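Local structure of cytochrome P450 (Bacillus megaterium, 5L92) at residues V58-K62 with G346-H350; Q290-V296 with E311-M317. The protein binds heme b and corticosterone and, as a cytochrome P450 monooxygenase, oxidises steroids. All coordinates share one frame. Residue numbers count along the deposited sequence, not the author numbering.

Contact 1: V58-K62 with G346-H350; sequences VLEQK and GRGIH. With HEM (protoporphyrin IX containing Fe), chain C.
His-350 ND1 donates to O2D of a heme propionate at 2.7 Å, near the plane of the imidazole ring. Across the segments, the main polar link is a salt bridge: Arg-347 NH1 donates to Glu-60 OE2 at 3.1 Å. Arg-347 reaches it with chi1 t and chi2 and chi3 both p. Glu-60 extends with chi1 at -85° and chi2 t. Water 1 fills the gap between the backbones. It accepts from Ile-349 N at 2.9 Å and lies 2.9 Å from Leu-59 O and 3.3 Å from Glu-60 O. Residues 58-60 end helix 52-60, and an inverse gamma turn centred on Gln-61 follows. Segment 346-350 is irregular. CA atoms are nearest at Leu-59 with Arg-347 (5.8 Å) and Glu-60 with Gly-348 (5.0 Å). The approach is tight: a CB on Gly-348 would clash with Leu-59 O. Gly-346 sits close to the heme, where a CB would crowd CAA. Leu-59 (m, t) lays CD1 4.1 Å from both Gly-346 CA and Arg-347 CB. Farther out, Lys-62 CD meets Ile-349 CG2 at 3.7 Å. Segment 346-350 runs just ahead of Cys-352, the axial ligand of the heme iron, and is part of the cysteine-ligand loop characteristic of cytochromes P450.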
loop_
_atom_site.group_PDB
_atom_site.type_symbol
_atom_site.label_atom_id
_atom_site.label_comp_id
_atom_site.label_asym_id
_atom_site.label_seq_id
_atom_site.Cartn_x
_atom_site.Cartn_y
_atom_site.Cartn_z
ATOM N N VAL A 58 17.446 -8.427 -0.150
ATOM C CA VAL A 58 17.196 -7.628 -1.342
ATOM C C VAL A 58 16.821 -6.216 -0.964
ATOM O O VAL A 58 17.302 -5.252 -1.583
ATOM C CB VAL A 58 16.117 -8.277 -2.226
ATOM C CG1 VAL A 58 15.562 -7.246 -3.264
ATOM C CG2 VAL A 58 16.710 -9.527 -2.933
ATOM N N LEU A 59 15.935 -6.059 0.037
ATOM C CA LEU A 59 15.478 -4.728 0.425
ATOM C C LEU A 59 16.508 -3.951 1.244
ATOM O O LEU A 59 16.506 -2.723 1.197
ATOM C CB LEU A 59 14.156 -4.810 1.195
ATOM C CG LEU A 59 12.920 -5.273 0.444
ATOM C CD1 LEU A 59 11.725 -5.278 1.370
ATOM C CD2 LEU A 59 12.651 -4.432 -0.815
ATOM N N GLU A 60 17.378 -4.616 2.008
ATOM C CA GLU A 60 18.400 -3.868 2.743
ATOM C C GLU A 60 19.549 -3.430 1.836
ATOM O O GLU A 60 20.150 -2.374 2.056
ATOM C CB GLU A 60 18.969 -4.689 3.895
ATOM C CG GLU A 60 18.138 -4.600 5.152
ATOM C CD GLU A 60 18.565 -5.593 6.226
ATOM O OE1 GLU A 60 19.624 -6.253 6.072
ATOM O OE2 GLU A 60 17.832 -5.717 7.232
ATOM N N GLN A 61 19.883 -4.223 0.824
ATOM C CA GLN A 61 21.079 -3.949 0.030
ATOM C C GLN A 61 20.745 -3.002 -1.126
ATOM O O GLN A 61 20.726 -3.364 -2.305
ATOM C CB GLN A 61 21.704 -5.250 -0.435
ATOM C CG GLN A 61 22.319 -6.040 0.702
ATOM C CD GLN A 61 23.324 -7.038 0.195
ATOM O OE1 GLN A 61 22.959 -8.087 -0.332
ATOM N NE2 GLN A 61 24.600 -6.701 0.315
ATOM N N LYS A 62 20.499 -1.757 -0.721
ATOM C CA LYS A 62 20.073 -0.656 -1.593
ATOM C C LYS A 62 21.081 -0.343 -2.687
ATOM O O LYS A 62 20.693 0.135 -3.758
ATOM C CB LYS A 62 19.877 0.606 -0.750
ATOM C CG LYS A 62 21.204 0.945 0.010
ATOM C CD LYS A 62 21.064 1.835 1.206
ATOM C CE LYS A 62 22.412 2.036 1.864
ATOM N NZ LYS A 62 22.543 1.253 3.097
ATOM N N GLY A 346 7.876 -2.723 3.872
ATOM C CA GLY A 346 9.219 -2.740 3.363
ATOM C C GLY A 346 10.224 -2.875 4.489
ATOM O O GLY A 346 9.912 -3.313 5.578
ATOM N N ARG A 347 11.440 -2.422 4.209
ATOM C CA ARG A 347 12.597 -2.651 5.055
ATOM C C ARG A 347 13.783 -1.891 4.480
ATOM O O ARG A 347 14.126 -2.080 3.312
ATOM C CB ARG A 347 12.937 -4.152 5.123
ATOM C CG ARG A 347 14.319 -4.468 5.744
ATOM C CD ARG A 347 14.326 -4.271 7.248
ATOM N NE ARG A 347 13.464 -5.259 7.879
ATOM C CZ ARG A 347 13.880 -6.384 8.463
ATOM N NH1 ARG A 347 15.173 -6.689 8.542
ATOM N NH2 ARG A 347 12.981 -7.211 8.983
ATOM N N GLY A 348 14.464 -1.111 5.298
ATOM C CA GLY A 348 15.591 -0.349 4.821
ATOM C C GLY A 348 15.230 1.092 4.542
ATOM O O GLY A 348 14.268 1.646 5.067
ATOM N N ILE A 349 16.018 1.707 3.662
ATOM C CA ILE A 349 15.871 3.157 3.488
ATOM C C ILE A 349 14.543 3.554 2.866
ATOM O O ILE A 349 14.127 4.701 3.032
ATOM C CB ILE A 349 17.025 3.724 2.651
ATOM C CG1 ILE A 349 16.899 3.248 1.192
ATOM C CG2 ILE A 349 18.332 3.271 3.243
ATOM C CD1 ILE A 349 17.766 3.990 0.254
ATOM N N HIS A 350 13.844 2.657 2.168
ATOM C CA HIS A 350 12.572 3.015 1.560
ATOM C C HIS A 350 11.379 2.609 2.408
ATOM O O HIS A 350 10.238 2.720 1.932
ATOM C CB HIS A 350 12.420 2.399 0.160
ATOM C CG HIS A 350 13.416 2.892 -0.827
ATOM N ND1 HIS A 350 13.320 4.129 -1.433
ATOM C CD2 HIS A 350 14.526 2.305 -1.334
ATOM C CE1 HIS A 350 14.334 4.281 -2.266
ATOM N NE2 HIS A 350 15.082 3.193 -2.221
HETATM C CHA HEM C . 6.865 3.133 0.647
HETATM C CHB HEM C . 3.471 -0.159 1.901
HETATM C CHC HEM C . 0.483 3.330 3.318
HETATM C CHD HEM C . 3.661 6.558 1.606
HETATM C C1A HEM C . 6.206 1.940 0.918
HETATM C C2A HEM C . 6.782 0.620 0.781
HETATM C C3A HEM C . 5.845 -0.280 1.113
HETATM C C4A HEM C . 4.649 0.433 1.499
HETATM C CMA HEM C . 6.014 -1.813 1.113
HETATM C CAA HEM C . 8.227 0.301 0.308
HETATM C CBA HEM C . 8.448 0.639 -1.167
HETATM C CGA HEM C . 9.714 0.030 -1.707
HETATM O O1A HEM C . 10.591 -0.376 -0.934
HETATM O O2A HEM C . 9.866 -0.083 -2.935
HETATM C C1B HEM C . 2.372 0.465 2.440
HETATM C C2B HEM C . 1.231 -0.159 3.098
HETATM C C3B HEM C . 0.405 0.834 3.470
HETATM C C4B HEM C . 0.996 2.090 3.053
HETATM C CMB HEM C . 1.070 -1.672 3.336
HETATM C CAB HEM C . -0.929 0.785 4.243
HETATM C CBB HEM C . -1.268 -0.231 5.053
HETATM C C1C HEM C . 1.090 4.517 2.980
HETATM C C2C HEM C . 0.513 5.827 3.119
HETATM C C3C HEM C . 1.391 6.704 2.667
HETATM C C4C HEM C . 2.542 5.999 2.174
HETATM C CMC HEM C . -0.862 6.186 3.740
HETATM C CAC HEM C . 1.099 8.209 2.641
HETATM C CBC HEM C . 1.901 9.056 3.279
HETATM C C1D HEM C . 4.800 5.929 1.193
HETATM C C2D HEM C . 5.954 6.596 0.625
HETATM C C3D HEM C . 6.868 5.653 0.355
HETATM C C4D HEM C . 6.288 4.370 0.738
HETATM C CMD HEM C . 6.016 8.130 0.399
HETATM C CAD HEM C . 8.281 5.823 -0.258
HETATM C CBD HEM C . 9.352 5.942 0.845
HETATM C CGD HEM C . 10.774 5.960 0.320
HETATM O O1D HEM C . 11.685 6.435 1.035
HETATM O O2D HEM C . 11.048 5.481 -0.810
HETATM N NA HEM C . 4.898 1.814 1.365
HETATM N NB HEM C . 2.175 1.829 2.420
HETATM N NC HEM C . 2.332 4.660 2.386
HETATM N ND HEM C . 5.034 4.579 1.211
HETATM FE FE HEM C . 3.622 3.255 1.939
HETATM O O HOH W 1 17.604 -0.292 2.207
#

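Contact 2: Q290-V296 with E311-M317; sequences QALHRIV and EHVVPWM. With HEM (protoporphyrin IX containing Fe), chain C.
Ala-291 CB sits over the six-membered ring of Trp-316, 3.9 Å from its centroid, in a CH-pi contact. The same CB is 3.7 Å from Val-314 CG1. Beside it, Leu-292 CD1 meets Met-317 CE at 3.6 Å, and Leu-292 CB lies 4.3 Å from Pro-315 CG. Toward the other end, Val-296 CG2 touches Val-313 CG2 at 3.7 Å. On the sheet face opposite Val-313, Ile-295 (m, m) puts CD1 over the face of the His-312 ring in a CH-pi contact, 3.4 Å from its centroid. Strands 294-296 and 312-315 run antiparallel, with axes 4.7 Å apart at 137°. They are neighbours in the mixed sheet of the P450 fold, between strands 65-66 and 46-49. Arg-294 and Val-313 form a hydrogen-bonded pair: Arg-294 N to Val-313 O is 3.0 Å, and Val-313 N to Arg-294 O is 2.9 Å. Ile-295 with His-312 is the next, non-hydrogen-bonded pair. Val-296 N to Glu-311 O (2.9 Å) and Leu-292 N to Pro-315 O (3.1 Å) extend the ladder both ways. Trp-316 is the N-cap of helix 317-320, and its NE1 binds Asp-48. His-293 ND1 binds a malonic acid, probably from the crystallisation liquor. The side chain of Arg-294 (m, m, t) leads away to the heme. Its NH1 donates to His-293 O at 3.1 Å and to propionate O2A at 3.0 Å, while NH2 donates to propionate O1A at 2.9 Å.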
loop_
_atom_site.group_PDB
_atom_site.type_symbol
_atom_site.label_atom_id
_atom_site.label_comp_id
_atom_site.label_asym_id
_atom_site.label_seq_id
_atom_site.Cartn_x
_atom_site.Cartn_y
_atom_site.Cartn_z
ATOM N N GLN A 290 2.005 -7.220 -1.766
ATOM C CA GLN A 290 2.528 -8.593 -1.696
ATOM C C GLN A 290 3.999 -8.706 -2.083
ATOM O O GLN A 290 4.683 -9.642 -1.626
ATOM C CB GLN A 290 1.726 -9.531 -2.594
ATOM C CG GLN A 290 0.349 -9.857 -2.061
ATOM C CD GLN A 290 0.388 -10.719 -0.823
ATOM O OE1 GLN A 290 0.997 -11.786 -0.822
ATOM N NE2 GLN A 290 -0.214 -10.239 0.247
ATOM N N ALA A 291 4.489 -7.784 -2.907
ATOM C CA ALA A 291 5.825 -7.860 -3.492
ATOM C C ALA A 291 6.220 -6.476 -3.998
ATOM O O ALA A 291 5.377 -5.608 -4.186
ATOM C CB ALA A 291 5.867 -8.872 -4.654
ATOM N N LEU A 292 7.514 -6.304 -4.238
ATOM C CA LEU A 292 8.103 -5.079 -4.757
ATOM C C LEU A 292 8.992 -5.445 -5.946
ATOM O O LEU A 292 9.062 -6.614 -6.354
ATOM C CB LEU A 292 8.894 -4.368 -3.644
ATOM C CG LEU A 292 8.016 -3.943 -2.462
ATOM C CD1 LEU A 292 8.831 -3.454 -1.277
ATOM C CD2 LEU A 292 7.097 -2.842 -2.954
ATOM N N HIS A 293 9.669 -4.441 -6.505
ATOM C CA HIS A 293 10.564 -4.640 -7.641
ATOM C C HIS A 293 11.892 -3.964 -7.369
ATOM O O HIS A 293 11.930 -2.897 -6.767
ATOM C CB HIS A 293 9.979 -4.078 -8.940
ATOM C CG HIS A 293 8.883 -4.914 -9.520
ATOM N ND1 HIS A 293 7.594 -4.900 -9.034
ATOM C CD2 HIS A 293 8.890 -5.809 -10.538
ATOM C CE1 HIS A 293 6.853 -5.738 -9.731
ATOM N NE2 HIS A 293 7.616 -6.305 -10.650
ATOM N N ARG A 294 12.965 -4.597 -7.817
ATOM C CA ARG A 294 14.306 -4.037 -7.780
ATOM C C ARG A 294 15.008 -4.412 -9.083
ATOM O O ARG A 294 14.586 -5.322 -9.805
ATOM C CB ARG A 294 15.113 -4.526 -6.573
ATOM C CG ARG A 294 14.544 -4.149 -5.155
ATOM C CD ARG A 294 14.657 -2.674 -4.944
ATOM N NE ARG A 294 14.409 -2.182 -3.577
ATOM C CZ ARG A 294 13.250 -1.718 -3.135
ATOM N NH1 ARG A 294 12.157 -1.739 -3.893
ATOM N NH2 ARG A 294 13.171 -1.268 -1.908
ATOM N N ILE A 295 16.093 -3.703 -9.362
ATOM C CA ILE A 295 16.947 -3.916 -10.528
ATOM C C ILE A 295 18.340 -4.175 -10.010
ATOM O O ILE A 295 18.851 -3.402 -9.196
ATOM C CB ILE A 295 16.989 -2.690 -11.457
ATOM C CG1 ILE A 295 15.584 -2.153 -11.732
ATOM C CG2 ILE A 295 17.778 -3.007 -12.739
ATOM C CD1 ILE A 295 14.825 -2.926 -12.733
ATOM N N VAL A 296 18.977 -5.221 -10.519
ATOM C CA VAL A 296 20.332 -5.532 -10.087
ATOM C C VAL A 296 21.279 -4.505 -10.692
ATOM O O VAL A 296 21.355 -4.360 -11.913
ATOM C CB VAL A 296 20.730 -6.954 -10.493
ATOM C CG1 VAL A 296 22.153 -7.250 -10.033
ATOM C CG2 VAL A 296 19.730 -7.937 -9.930
ATOM N N GLU A 311 19.192 -7.357 -14.492
ATOM C CA GLU A 311 18.028 -8.218 -14.325
ATOM C C GLU A 311 17.086 -7.713 -13.207
ATOM O O GLU A 311 17.515 -7.126 -12.207
ATOM C CB GLU A 311 18.508 -9.635 -14.062
ATOM C CG GLU A 311 18.930 -10.343 -15.367
ATOM C CD GLU A 311 19.846 -11.506 -15.183
ATOM O OE1 GLU A 311 20.023 -11.974 -14.053
ATOM O OE2 GLU A 311 20.425 -11.959 -16.193
ATOM N N HIS A 312 15.786 -7.923 -13.401
ATOM C CA HIS A 312 14.786 -7.525 -12.413
ATOM C C HIS A 312 14.606 -8.603 -11.338
ATOM O O HIS A 312 14.737 -9.796 -11.608
ATOM C CB HIS A 312 13.434 -7.261 -13.088
ATOM C CG HIS A 312 13.446 -6.135 -14.073
ATOM N ND1 HIS A 312 14.599 -5.487 -14.457
ATOM C CD2 HIS A 312 12.443 -5.563 -14.782
ATOM C CE1 HIS A 312 14.307 -4.564 -15.358
ATOM N NE2 HIS A 312 13.004 -4.585 -15.565
ATOM N N VAL A 313 14.256 -8.166 -10.123
ATOM C CA VAL A 313 14.071 -9.028 -8.959
ATOM C C VAL A 313 12.733 -8.673 -8.322
ATOM O O VAL A 313 12.386 -7.494 -8.224
ATOM C CB VAL A 313 15.226 -8.869 -7.930
ATOM C CG1 VAL A 313 15.074 -9.812 -6.747
ATOM C CG2 VAL A 313 16.527 -9.081 -8.583
ATOM N N VAL A 314 11.986 -9.680 -7.897
ATOM C CA VAL A 314 10.690 -9.467 -7.247
ATOM C C VAL A 314 10.741 -10.127 -5.875
ATOM O O VAL A 314 10.617 -11.331 -5.723
ATOM C CB VAL A 314 9.540 -10.046 -8.107
ATOM C CG1 VAL A 314 8.177 -9.844 -7.420
ATOM C CG2 VAL A 314 9.530 -9.382 -9.481
ATOM N N PRO A 315 11.028 -9.341 -4.819
ATOM C CA PRO A 315 10.907 -9.885 -3.463
ATOM C C PRO A 315 9.448 -9.926 -3.021
ATOM O O PRO A 315 8.728 -8.929 -3.080
ATOM C CB PRO A 315 11.743 -8.915 -2.622
ATOM C CG PRO A 315 11.711 -7.620 -3.391
ATOM C CD PRO A 315 11.739 -8.051 -4.839
ATOM N N TRP A 316 9.019 -11.103 -2.589
ATOM C CA TRP A 316 7.635 -11.351 -2.218
ATOM C C TRP A 316 7.483 -11.250 -0.700
ATOM O O TRP A 316 7.570 -12.249 0.015
ATOM C CB TRP A 316 7.203 -12.719 -2.719
ATOM C CG TRP A 316 7.053 -12.800 -4.250
ATOM C CD1 TRP A 316 8.018 -13.121 -5.153
ATOM C CD2 TRP A 316 5.866 -12.554 -5.010
ATOM N NE1 TRP A 316 7.507 -13.109 -6.429
ATOM C CE2 TRP A 316 6.183 -12.761 -6.370
ATOM C CE3 TRP A 316 4.557 -12.219 -4.670
ATOM C CZ2 TRP A 316 5.240 -12.623 -7.393
ATOM C CZ3 TRP A 316 3.618 -12.059 -5.679
ATOM C CH2 TRP A 316 3.965 -12.261 -7.036
ATOM N N MET A 317 7.135 -10.064 -0.209
ATOM C CA MET A 317 6.915 -9.956 1.231
ATOM C C MET A 317 5.782 -10.878 1.678
ATOM O O MET A 317 5.866 -11.479 2.752
ATOM C CB MET A 317 6.631 -8.517 1.639
ATOM C CG MET A 317 7.833 -7.599 1.388
ATOM S SD MET A 317 7.627 -6.741 -0.177
ATOM C CE MET A 317 6.429 -5.562 0.401
HETATM C CHA HEM C . 6.865 3.133 0.647
HETATM C CHB HEM C . 3.471 -0.159 1.901
HETATM C CHC HEM C . 0.483 3.330 3.318
HETATM C CHD HEM C . 3.661 6.558 1.606
HETATM C C1A HEM C . 6.206 1.940 0.918
HETATM C C2A HEM C . 6.782 0.620 0.781
HETATM C C3A HEM C . 5.845 -0.280 1.113
HETATM C C4A HEM C . 4.649 0.433 1.499
HETATM C CMA HEM C . 6.014 -1.813 1.113
HETATM C CAA HEM C . 8.227 0.301 0.308
HETATM C CBA HEM C . 8.448 0.639 -1.167
HETATM C CGA HEM C . 9.714 0.030 -1.707
HETATM O O1A HEM C . 10.591 -0.376 -0.934
HETATM O O2A HEM C . 9.866 -0.083 -2.935
HETATM C C1B HEM C . 2.372 0.465 2.440
HETATM C C2B HEM C . 1.231 -0.159 3.098
HETATM C C3B HEM C . 0.405 0.834 3.470
HETATM C C4B HEM C . 0.996 2.090 3.053
HETATM C CMB HEM C . 1.070 -1.672 3.336
HETATM C CAB HEM C . -0.929 0.785 4.243
HETATM C CBB HEM C . -1.268 -0.231 5.053
HETATM C C1C HEM C . 1.090 4.517 2.980
HETATM C C2C HEM C . 0.513 5.827 3.119
HETATM C C3C HEM C . 1.391 6.704 2.667
HETATM C C4C HEM C . 2.542 5.999 2.174
HETATM C CMC HEM C . -0.862 6.186 3.740
HETATM C CAC HEM C . 1.099 8.209 2.641
HETATM C CBC HEM C . 1.901 9.056 3.279
HETATM C C1D HEM C . 4.800 5.929 1.193
HETATM C C2D HEM C . 5.954 6.596 0.625
HETATM C C3D HEM C . 6.868 5.653 0.355
HETATM C C4D HEM C . 6.288 4.370 0.738
HETATM C CMD HEM C . 6.016 8.130 0.399
HETATM C CAD HEM C . 8.281 5.823 -0.258
HETATM C CBD HEM C . 9.352 5.942 0.845
HETATM C CGD HEM C . 10.774 5.960 0.320
HETATM O O1D HEM C . 11.685 6.435 1.035
HETATM O O2D HEM C . 11.048 5.481 -0.810
HETATM N NA HEM C . 4.898 1.814 1.365
HETATM N NB HEM C . 2.175 1.829 2.420
HETATM N NC HEM C . 2.332 4.660 2.386
HETATM N ND HEM C . 5.034 4.579 1.211
HETATM FE FE HEM C . 3.622 3.255 1.939
#

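The centres of contacts 1 and 2 lie about 11 Å apart. Along the chain, the order is 58-62, 290-296, 311-317, 346-350, so both segments of contact 2 fall between those of contact 1. The end of helix 52-60 joins them. Val-58 CG1 packs on Arg-294 CG (3.8 Å) and Pro-315 CG (3.9 Å), and Leu-59 CD2 is 3.4 Å from Arg-294 NH2. His-350 CD2 is 3.9 Å from the same NH2. The helix end thus lies against both the sheet and the cysteine-ligand loop. Arg-294 and His-350 bind different propionates of one heme, with His-92 and Arg-96 as further partners.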